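Local coordinates for protein cortical-lytic enzyme (Bacillus cereus, PDB 4S3J) that hydrolyses partially degraded cortex peptidoglycan during spore germination, acting as an N-acetylglucosaminidase of glycosyl hydrolase family 18, at residues A109-S114 with W408-P413; L136-F141 with T153-I158; E225-Y230 with A266-A271. All blocks are in the same frame, centred on the assembly; numbering follows the deposited sequence.

Contact 1. Residues A109-S114 with W408-P413; sequences AYLQPS and WKIGLP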
loop_
_atom_site.group_PDB
_atom_site.type_symbol
_atom_site.label_atom_id
_atom_site.label_comp_id
_atom_site.label_asym_id
_atom_site.label_seq_id
_atom_site.Cartn_x
_atom_site.Cartn_y
_atom_site.Cartn_z
ATOM N N ALA A 109 -5.611 4.629 2.831
ATOM C CA ALA A 109 -5.443 3.417 3.638
ATOM C C ALA A 109 -6.793 2.813 3.995
ATOM O O ALA A 109 -7.731 3.530 4.338
ATOM C CB ALA A 109 -4.663 3.700 4.896
ATOM N N TYR A 110 -6.867 1.485 3.943
ATOM C CA TYR A 110 -8.062 0.740 4.281
ATOM C C TYR A 110 -8.039 0.281 5.725
ATOM O O TYR A 110 -6.988 -0.093 6.237
ATOM C CB TYR A 110 -8.209 -0.485 3.362
ATOM C CG TYR A 110 -8.746 -0.135 1.987
ATOM C CD1 TYR A 110 -7.933 0.413 1.009
ATOM C CD2 TYR A 110 -10.094 -0.336 1.684
ATOM C CE1 TYR A 110 -8.439 0.747 -0.249
ATOM C CE2 TYR A 110 -10.603 0.002 0.426
ATOM C CZ TYR A 110 -9.762 0.543 -0.536
ATOM O OH TYR A 110 -10.226 0.911 -1.796
ATOM N N LEU A 111 -9.212 0.290 6.359
ATOM C CA LEU A 111 -9.425 -0.201 7.718
ATOM C C LEU A 111 -10.441 -1.311 7.651
ATOM O O LEU A 111 -11.534 -1.092 7.127
ATOM C CB LEU A 111 -9.939 0.922 8.632
ATOM C CG LEU A 111 -10.413 0.569 10.038
ATOM C CD1 LEU A 111 -9.229 0.125 10.893
ATOM C CD2 LEU A 111 -11.150 1.728 10.710
ATOM N N GLN A 112 -10.106 -2.485 8.173
ATOM C CA GLN A 112 -11.004 -3.629 8.144
ATOM C C GLN A 112 -10.991 -4.332 9.484
ATOM O O GLN A 112 -10.206 -5.253 9.675
ATOM C CB GLN A 112 -10.599 -4.615 7.046
ATOM C CG GLN A 112 -11.539 -5.814 6.959
ATOM C CD GLN A 112 -10.947 -6.996 6.213
ATOM O OE1 GLN A 112 -9.786 -7.363 6.410
ATOM N NE2 GLN A 112 -11.747 -7.587 5.334
ATOM N N PRO A 113 -11.867 -3.925 10.406
ATOM C CA PRO A 113 -11.878 -4.587 11.718
ATOM C C PRO A 113 -12.470 -5.992 11.667
ATOM O O PRO A 113 -13.210 -6.313 10.732
ATOM C CB PRO A 113 -12.741 -3.651 12.580
ATOM C CG PRO A 113 -12.809 -2.372 11.827
ATOM C CD PRO A 113 -12.766 -2.764 10.386
ATOM N N SER A 114 -12.134 -6.803 12.663
ATOM C CA SER A 114 -12.596 -8.184 12.738
ATOM C C SER A 114 -13.450 -8.425 13.980
ATOM O O SER A 114 -13.841 -9.557 14.249
ATOM C CB SER A 114 -11.406 -9.145 12.746
ATOM O OG SER A 114 -10.562 -8.891 13.850
ATOM N N TRP A 408 -3.248 -1.577 1.955
ATOM C CA TRP A 408 -4.008 -2.616 2.655
ATOM C C TRP A 408 -3.066 -3.258 3.687
ATOM O O TRP A 408 -2.140 -3.981 3.291
ATOM C CB TRP A 408 -4.526 -3.694 1.702
ATOM C CG TRP A 408 -5.478 -4.639 2.400
ATOM C CD1 TRP A 408 -5.154 -5.729 3.148
ATOM C CD2 TRP A 408 -6.900 -4.542 2.435
ATOM N NE1 TRP A 408 -6.292 -6.331 3.638
ATOM C CE2 TRP A 408 -7.375 -5.610 3.221
ATOM C CE3 TRP A 408 -7.823 -3.649 1.888
ATOM C CZ2 TRP A 408 -8.728 -5.821 3.465
ATOM C CZ3 TRP A 408 -9.169 -3.861 2.136
ATOM C CH2 TRP A 408 -9.604 -4.933 2.919
ATOM N N LYS A 409 -3.251 -3.040 4.987
ATOM C CA LYS A 409 -4.330 -2.285 5.621
ATOM C C LYS A 409 -3.805 -1.770 6.957
ATOM O O LYS A 409 -2.744 -2.199 7.421
ATOM C CB LYS A 409 -5.584 -3.154 5.851
ATOM C CG LYS A 409 -5.318 -4.401 6.709
ATOM C CD LYS A 409 -6.631 -5.130 7.075
ATOM C CE LYS A 409 -6.354 -6.435 7.790
ATOM N NZ LYS A 409 -7.605 -7.091 8.296
ATOM N N ILE A 410 -4.557 -0.872 7.578
ATOM C CA ILE A 410 -4.248 -0.354 8.907
ATOM C C ILE A 410 -4.236 -1.504 9.914
ATOM O O ILE A 410 -5.050 -2.415 9.841
ATOM C CB ILE A 410 -5.278 0.740 9.291
ATOM C CG1 ILE A 410 -5.108 1.954 8.379
ATOM C CG2 ILE A 410 -5.146 1.147 10.778
ATOM C CD1 ILE A 410 -6.249 2.950 8.452
ATOM N N GLY A 411 -3.271 -1.479 10.838
ATOM C CA GLY A 411 -3.173 -2.483 11.884
ATOM C C GLY A 411 -1.987 -3.416 11.735
ATOM O O GLY A 411 -1.924 -4.464 12.404
ATOM N N LEU A 412 -1.068 -3.028 10.852
ATOM C CA LEU A 412 0.146 -3.788 10.546
ATOM C C LEU A 412 1.367 -2.877 10.689
ATOM O O LEU A 412 1.766 -2.210 9.718
ATOM C CB LEU A 412 0.050 -4.338 9.124
ATOM C CG LEU A 412 -1.015 -5.427 8.925
ATOM C CD1 LEU A 412 -1.480 -5.469 7.478
ATOM C CD2 LEU A 412 -0.431 -6.784 9.324
ATOM N N PRO A 413 1.915 -2.770 11.908
ATOM C CA PRO A 413 2.982 -1.808 12.209
ATOM C C PRO A 413 4.141 -1.856 11.209
ATOM O O PRO A 413 4.667 -2.935 10.888
ATOM C CB PRO A 413 3.452 -2.217 13.598
ATOM C CG PRO A 413 2.245 -2.845 14.236
ATOM C CD PRO A 413 1.466 -3.487 13.109
HETATM O O HOH W 1 -7.639 -3.047 9.582
HETATM O O HOH W 2 -7.331 -5.513 10.788
#

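Contact 2. Residues L136-F141 with T153-I158; sequences LAYFSF and TETAKI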
loop_
_atom_site.group_PDB
_atom_site.type_symbol
_atom_site.label_atom_id
_atom_site.label_comp_id
_atom_site.label_asym_id
_atom_site.label_seq_id
_atom_site.Cartn_x
_atom_site.Cartn_y
_atom_site.Cartn_z
ATOM N N LEU A 136 -9.344 7.894 3.863
ATOM C CA LEU A 136 -9.479 6.765 4.787
ATOM C C LEU A 136 -10.658 5.917 4.334
ATOM O O LEU A 136 -11.775 6.435 4.175
ATOM C CB LEU A 136 -9.680 7.247 6.218
ATOM C CG LEU A 136 -9.898 6.164 7.277
ATOM C CD1 LEU A 136 -8.660 5.238 7.411
ATOM C CD2 LEU A 136 -10.246 6.791 8.612
ATOM N N ALA A 137 -10.411 4.628 4.131
ATOM C CA ALA A 137 -11.405 3.709 3.570
ATOM C C ALA A 137 -11.849 2.651 4.558
ATOM O O ALA A 137 -11.162 1.638 4.737
ATOM C CB ALA A 137 -10.857 3.030 2.325
ATOM N N TYR A 138 -13.011 2.858 5.177
ATOM C CA TYR A 138 -13.544 1.907 6.132
ATOM C C TYR A 138 -14.279 0.789 5.396
ATOM O O TYR A 138 -15.339 0.983 4.794
ATOM C CB TYR A 138 -14.428 2.631 7.151
ATOM C CG TYR A 138 -14.917 1.777 8.315
ATOM C CD1 TYR A 138 -14.391 0.525 8.567
ATOM C CD2 TYR A 138 -15.935 2.229 9.144
ATOM C CE1 TYR A 138 -14.858 -0.246 9.615
ATOM C CE2 TYR A 138 -16.384 1.469 10.204
ATOM C CZ TYR A 138 -15.860 0.239 10.427
ATOM O OH TYR A 138 -16.324 -0.535 11.482
ATOM N N PHE A 139 -13.684 -0.397 5.448
ATOM C CA PHE A 139 -14.156 -1.558 4.710
ATOM C C PHE A 139 -15.094 -2.378 5.592
ATOM O O PHE A 139 -14.619 -2.920 6.607
ATOM C CB PHE A 139 -12.956 -2.418 4.287
ATOM C CG PHE A 139 -13.295 -3.488 3.277
ATOM C CD1 PHE A 139 -13.837 -4.689 3.676
ATOM C CD2 PHE A 139 -13.008 -3.303 1.930
ATOM C CE1 PHE A 139 -14.137 -5.682 2.740
ATOM C CE2 PHE A 139 -13.299 -4.291 1.014
ATOM C CZ PHE A 139 -13.853 -5.470 1.416
ATOM N N SER A 140 -16.398 -2.510 5.290
ATOM C CA SER A 140 -17.120 -1.884 4.169
ATOM C C SER A 140 -18.614 -1.790 4.500
ATOM O O SER A 140 -19.073 -2.348 5.483
ATOM C CB SER A 140 -16.961 -2.701 2.879
ATOM O OG SER A 140 -17.738 -3.885 2.954
ATOM N N PHE A 141 -19.346 -1.057 3.675
ATOM C CA PHE A 141 -20.810 -1.119 3.618
ATOM C C PHE A 141 -21.179 -2.199 2.617
ATOM O O PHE A 141 -20.735 -2.138 1.470
ATOM C CB PHE A 141 -21.402 0.204 3.157
ATOM C CG PHE A 141 -21.313 1.320 4.158
ATOM C CD1 PHE A 141 -20.079 1.888 4.477
ATOM C CD2 PHE A 141 -22.455 1.836 4.750
ATOM C CE1 PHE A 141 -20.000 2.923 5.376
ATOM C CE2 PHE A 141 -22.370 2.887 5.658
ATOM C CZ PHE A 141 -21.141 3.428 5.965
ATOM N N THR A 153 -19.769 -1.213 12.047
ATOM C CA THR A 153 -19.907 -0.642 13.378
ATOM C C THR A 153 -19.100 0.647 13.523
ATOM O O THR A 153 -18.055 0.799 12.893
ATOM C CB THR A 153 -19.466 -1.662 14.466
ATOM O OG1 THR A 153 -19.737 -1.129 15.765
ATOM C CG2 THR A 153 -17.982 -2.002 14.350
ATOM N N GLU A 154 -19.609 1.576 14.331
ATOM C CA GLU A 154 -18.888 2.797 14.701
ATOM C C GLU A 154 -18.459 3.625 13.487
ATOM O O GLU A 154 -17.379 4.231 13.480
ATOM C CB GLU A 154 -17.667 2.423 15.555
ATOM C CG GLU A 154 -18.023 1.606 16.800
ATOM C CD GLU A 154 -16.795 1.078 17.533
ATOM O OE1 GLU A 154 -15.904 1.877 17.882
ATOM O OE2 GLU A 154 -16.717 -0.152 17.737
ATOM N N THR A 155 -19.313 3.671 12.464
ATOM C CA THR A 155 -18.989 4.422 11.253
ATOM C C THR A 155 -18.787 5.898 11.551
ATOM O O THR A 155 -17.861 6.505 11.036
ATOM C CB THR A 155 -20.083 4.255 10.166
ATOM O OG1 THR A 155 -20.039 2.916 9.667
ATOM C CG2 THR A 155 -19.838 5.157 8.998
ATOM N N ALA A 156 -19.647 6.489 12.376
ATOM C CA ALA A 156 -19.530 7.917 12.673
ATOM C C ALA A 156 -18.190 8.232 13.341
ATOM O O ALA A 156 -17.574 9.258 13.049
ATOM C CB ALA A 156 -20.684 8.380 13.550
ATOM N N LYS A 157 -17.758 7.366 14.249
ATOM C CA LYS A 157 -16.476 7.536 14.934
ATOM C C LYS A 157 -15.310 7.578 13.950
ATOM O O LYS A 157 -14.420 8.431 14.053
ATOM C CB LYS A 157 -16.252 6.399 15.942
ATOM C CG LYS A 157 -14.925 6.472 16.712
ATOM C CD LYS A 157 -14.738 5.305 17.685
ATOM C CE LYS A 157 -15.761 5.324 18.815
ATOM N NZ LYS A 157 -15.550 4.214 19.787
ATOM N N ILE A 158 -15.301 6.626 13.021
ATOM C CA ILE A 158 -14.206 6.496 12.060
ATOM C C ILE A 158 -14.218 7.653 11.060
ATOM O O ILE A 158 -13.181 8.223 10.752
ATOM C CB ILE A 158 -14.291 5.139 11.334
ATOM C CG1 ILE A 158 -14.177 3.979 12.346
ATOM C CG2 ILE A 158 -13.218 5.009 10.274
ATOM C CD1 ILE A 158 -12.898 3.964 13.164
#

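Contact 3. Residues E225-Y230 with A266-A271; sequences EDREAY and AHDYKA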
loop_
_atom_site.group_PDB
_atom_site.type_symbol
_atom_site.label_atom_id
_atom_site.label_comp_id
_atom_site.label_asym_id
_atom_site.label_seq_id
_atom_site.Cartn_x
_atom_site.Cartn_y
_atom_site.Cartn_z
ATOM N N GLU A 225 -21.247 -11.304 -17.886
ATOM C CA GLU A 225 -22.391 -10.786 -18.625
ATOM C C GLU A 225 -22.831 -9.414 -18.108
ATOM O O GLU A 225 -23.626 -8.738 -18.739
ATOM C CB GLU A 225 -23.558 -11.778 -18.542
ATOM C CG GLU A 225 -23.303 -13.118 -19.245
ATOM C CD GLU A 225 -22.570 -14.149 -18.390
ATOM O OE1 GLU A 225 -22.294 -13.903 -17.196
ATOM O OE2 GLU A 225 -22.261 -15.224 -18.937
ATOM N N ASP A 226 -22.318 -9.019 -16.948
ATOM C CA ASP A 226 -22.666 -7.744 -16.331
ATOM C C ASP A 226 -21.607 -6.659 -16.542
ATOM O O ASP A 226 -21.687 -5.600 -15.923
ATOM C CB ASP A 226 -22.897 -7.944 -14.829
ATOM C CG ASP A 226 -24.219 -8.630 -14.534
ATOM O OD1 ASP A 226 -25.133 -8.512 -15.378
ATOM O OD2 ASP A 226 -24.333 -9.271 -13.457
ATOM N N ARG A 227 -20.627 -6.920 -17.404
ATOM C CA ARG A 227 -19.566 -5.933 -17.676
ATOM C C ARG A 227 -20.159 -4.573 -18.047
ATOM O O ARG A 227 -19.895 -3.560 -17.390
ATOM C CB ARG A 227 -18.642 -6.428 -18.801
ATOM C CG ARG A 227 -17.509 -5.468 -19.150
ATOM C CD ARG A 227 -16.631 -6.010 -20.284
ATOM N NE ARG A 227 -17.431 -6.308 -21.462
ATOM C CZ ARG A 227 -17.848 -5.401 -22.335
ATOM N NH1 ARG A 227 -17.546 -4.123 -22.166
ATOM N NH2 ARG A 227 -18.596 -5.779 -23.366
ATOM N N GLU A 228 -20.992 -4.547 -19.082
ATOM C CA GLU A 228 -21.536 -3.275 -19.537
ATOM C C GLU A 228 -22.588 -2.720 -18.570
ATOM O O GLU A 228 -22.697 -1.499 -18.433
ATOM C CB GLU A 228 -22.113 -3.414 -20.947
ATOM C CG GLU A 228 -22.714 -2.132 -21.485
ATOM C CD GLU A 228 -21.743 -0.956 -21.471
ATOM O OE1 GLU A 228 -20.511 -1.162 -21.616
ATOM O OE2 GLU A 228 -22.230 0.183 -21.295
ATOM N N ALA A 229 -23.344 -3.595 -17.890
ATOM C CA ALA A 229 -24.298 -3.149 -16.869
ATOM C C ALA A 229 -23.573 -2.461 -15.696
ATOM O O ALA A 229 -24.092 -1.518 -15.096
ATOM C CB ALA A 229 -25.155 -4.328 -16.370
ATOM N N TYR A 230 -22.376 -2.933 -15.362
ATOM C CA TYR A 230 -21.571 -2.289 -14.328
ATOM C C TYR A 230 -21.114 -0.908 -14.827
ATOM O O TYR A 230 -21.200 0.086 -14.104
ATOM C CB TYR A 230 -20.359 -3.162 -13.960
ATOM C CG TYR A 230 -19.562 -2.734 -12.734
ATOM C CD1 TYR A 230 -20.036 -1.768 -11.847
ATOM C CD2 TYR A 230 -18.330 -3.300 -12.471
ATOM C CE1 TYR A 230 -19.297 -1.389 -10.728
ATOM C CE2 TYR A 230 -17.574 -2.917 -11.349
ATOM C CZ TYR A 230 -18.074 -1.967 -10.485
ATOM O OH TYR A 230 -17.355 -1.581 -9.380
ATOM N N ALA A 266 -15.503 -8.323 -16.221
ATOM C CA ALA A 266 -16.376 -7.302 -15.673
ATOM C C ALA A 266 -15.626 -6.082 -15.165
ATOM O O ALA A 266 -16.248 -5.064 -14.894
ATOM C CB ALA A 266 -17.210 -7.886 -14.551
ATOM N N HIS A 267 -14.302 -6.176 -15.032
ATOM C CA HIS A 267 -13.504 -5.001 -14.667
ATOM C C HIS A 267 -12.915 -4.378 -15.934
ATOM O O HIS A 267 -11.809 -4.705 -16.368
ATOM C CB HIS A 267 -12.408 -5.358 -13.661
ATOM C CG HIS A 267 -12.908 -5.477 -12.263
ATOM N ND1 HIS A 267 -12.060 -5.540 -11.160
ATOM C CD2 HIS A 267 -14.158 -5.542 -11.752
ATOM C CE1 HIS A 267 -12.768 -5.635 -10.069
ATOM N NE2 HIS A 267 -14.056 -5.647 -10.388
ATOM N N ASP A 268 -13.686 -3.465 -16.505
ATOM C CA ASP A 268 -13.391 -2.858 -17.794
ATOM C C ASP A 268 -12.525 -1.625 -17.582
ATOM O O ASP A 268 -13.027 -0.539 -17.279
ATOM C CB ASP A 268 -14.715 -2.516 -18.487
ATOM C CG ASP A 268 -14.561 -2.106 -19.953
ATOM O OD1 ASP A 268 -13.499 -1.575 -20.350
ATOM O OD2 ASP A 268 -15.544 -2.336 -20.715
ATOM N N TYR A 269 -11.210 -1.798 -17.721
ATOM C CA TYR A 269 -10.263 -0.731 -17.440
ATOM C C TYR A 269 -10.580 0.540 -18.240
ATOM O O TYR A 269 -10.693 1.626 -17.671
ATOM C CB TYR A 269 -8.832 -1.188 -17.758
ATOM C CG TYR A 269 -8.047 -1.857 -16.622
ATOM C CD1 TYR A 269 -8.589 -2.893 -15.869
ATOM C CD2 TYR A 269 -6.740 -1.474 -16.355
ATOM C CE1 TYR A 269 -7.858 -3.503 -14.854
ATOM C CE2 TYR A 269 -6.010 -2.070 -15.354
ATOM C CZ TYR A 269 -6.557 -3.084 -14.610
ATOM O OH TYR A 269 -5.802 -3.678 -13.619
ATOM N N LYS A 270 -10.783 0.386 -19.551
ATOM C CA LYS A 270 -10.988 1.529 -20.434
ATOM C C LYS A 270 -12.279 2.262 -20.088
ATOM O O LYS A 270 -12.298 3.480 -19.961
ATOM C CB LYS A 270 -11.054 1.066 -21.888
ATOM C CG LYS A 270 -11.020 2.182 -22.929
ATOM C CD LYS A 270 -11.108 1.590 -24.332
ATOM C CE LYS A 270 -9.836 0.888 -24.759
ATOM N NZ LYS A 270 -9.996 0.259 -26.099
ATOM N N ALA A 271 -13.367 1.515 -19.933
ATOM C CA ALA A 271 -14.649 2.131 -19.629
ATOM C C ALA A 271 -14.660 2.815 -18.268
ATOM O O ALA A 271 -15.143 3.934 -18.140
ATOM C CB ALA A 271 -15.770 1.091 -19.705
#

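Contact 1. Residues A109-S114 with W408-P413
The end of strand 104-111 runs beside the segment that leaves strand 404-408, joined by a hydrogen bond from Ile410 N to Tyr110 O (2.9 Å) that is nearly straight at both ends. The two strands are the first and last of the TIM barrel, and their pairing closes it. Beyond this bond the chains part and a water continues the ladder, accepting from Gln112 N and donating to Ile410 O. A cis peptide joins Trp408 to Lys409, as found at this point in other family 18 enzymes. Trp408, with CG anti to its backbone N, brings the six-membered ring against the root of Tyr110, CE3 lying 3.5 Å from Tyr110 CB. The two rings meet obliquely, their planes 38° apart. Trp408 also meets Phe139 edge-to-face and lies about 8 Å, side chain to side chain, from Glu220, the likely proton donor. Ile410, pointing at the strand, packs CG1 against Ala109 CB (3.9 Å). Gln112 stands steeply to the indole, its amide NE2 at the ring edge. Lys409 runs extended beyond CG to the same amide, NZ donating a hydrogen bond to Gln112 OE1 (2.9 Å) in the carbonyl plane, on a lone pair.

Contact 2. Residues L136-F141 with T153-I158
Tyr138, Ile158 and Thr155 bury the most surface where strand 135-143 of the TIM barrel packs against the start of helix 155-164, the helix that follows it in the chain. Tyr138 dominates. Its side chain sets out toward the helix, and with CG anti to the backbone N (chi1 -173°) the ring reaches to the turn that precedes the first helical residue. There the hydroxyl donates to Thr153 O over a short 2.6 Å from Tyr138 OH, in the carbonyl plane and on a lone pair. The same oxygen lies in the plane of the ring at its edge, so the bond ties the tip of the ring to the residue just before the N-cap. Thr153 CG2 lies beside the hydroxyl, and the ring has Pro113 and Leu111 as further neighbours.

Ile158, one turn into the helix, crosses Tyr138 at about a right angle. Its CG1 approaches Tyr138 CE2 at 4.0 Å, while the other branch, CG2, passes between Tyr138 CD2 and the CD2 methyl of Leu136. This apolar patch belongs to the layer between barrel strands and surrounding helices. The first turn carries the N-cap residue Glu154, whose carbonyl O accepts from Ile158 N; in its carboxylate, OE1 forms a salt bridge with Lys157 NZ and OE2 accepts from Ile118 N.

Thr155 takes the third place. Its hydroxyl, beside its own backbone N, is bonded to Pro152 O, and CG2, anti to the backbone N, meets Phe141. The two side chains come together tip to tip, and Thr155 CG2 sits near the plane of that ring, at its edge, 3.7 Å from Phe141 CZ.

Contact 3. Residues E225-Y230 with A266-A271
CG of Arg227 is anti to its backbone N and the chain runs straight until a bend at chi3 (56°), which swings the guanidinium round to Asp268, whose own CG is likewise anti to its N (chi1 -169°). The resulting salt bridge rests on a single N-O pair: Arg227 NH1 reaches Asp268 OD2 at 3.1 Å, on the anti lone pair. The oxygen lies close to the guanidinium plane, but the two flat groups are strongly twisted against each other, and the N-H points somewhat off line. Arg227 CB meanwhile rests on Ala266 CA at 4.0 Å, where the two backbones come nearest.

The two segments sit at neighbouring helix starts of the family 18 TIM barrel, 227-240 and 269-275, close to the likely proton donor Glu220. His267, about 4 Å from Glu220 side chain to side chain, is held at both ring nitrogens, by Phe219 O at NE2 and Val252 N at ND1, consistent with a neutral imidazole protonated on NE2. Tyr230 turns the edge of its ring to this loop, CD2 standing 3.6 Å from Ala266 O and CE2 facing His267 CD2.

Asp268 divides its two oxygens. OD1 caps helix 269-275 by accepting from Ala271 N at 3.1 Å, met from well above the carboxylate plane. OD2 takes a second donor besides the arginine, Asn231 ND2, which also bonds Glu228 OE1. That bridging amide lies between like charges, since Glu228 OE1 is 5.2 Å from Asp268 OD2; the arginine and the helix start would be expected to keep Asp268 ionised.

All three contacts belong to the family 18 TIM barrel. Contact 1 joins its beginning to its end, so contacts 2 and 3 both fall, in that order, within the long chain span between its two segments. Contacts 1 and 2 have centres 12 Å apart and touch: strands 104-111 and 135-143 are parallel neighbours, with backbone bonds from Leu111 to Ala137 and Phe139, while Ile410 CD1 packs on Leu136 CD1. Contact 3 stands apart, its centre about 28 Å from that of contact 1 and 27 Å from that of contact 2. Yet contacts 1 and 3 both place a residue, Trp408 and His267, near the probable proton donor Glu220, so two distant parts of the barrel both border the probable catalytic site.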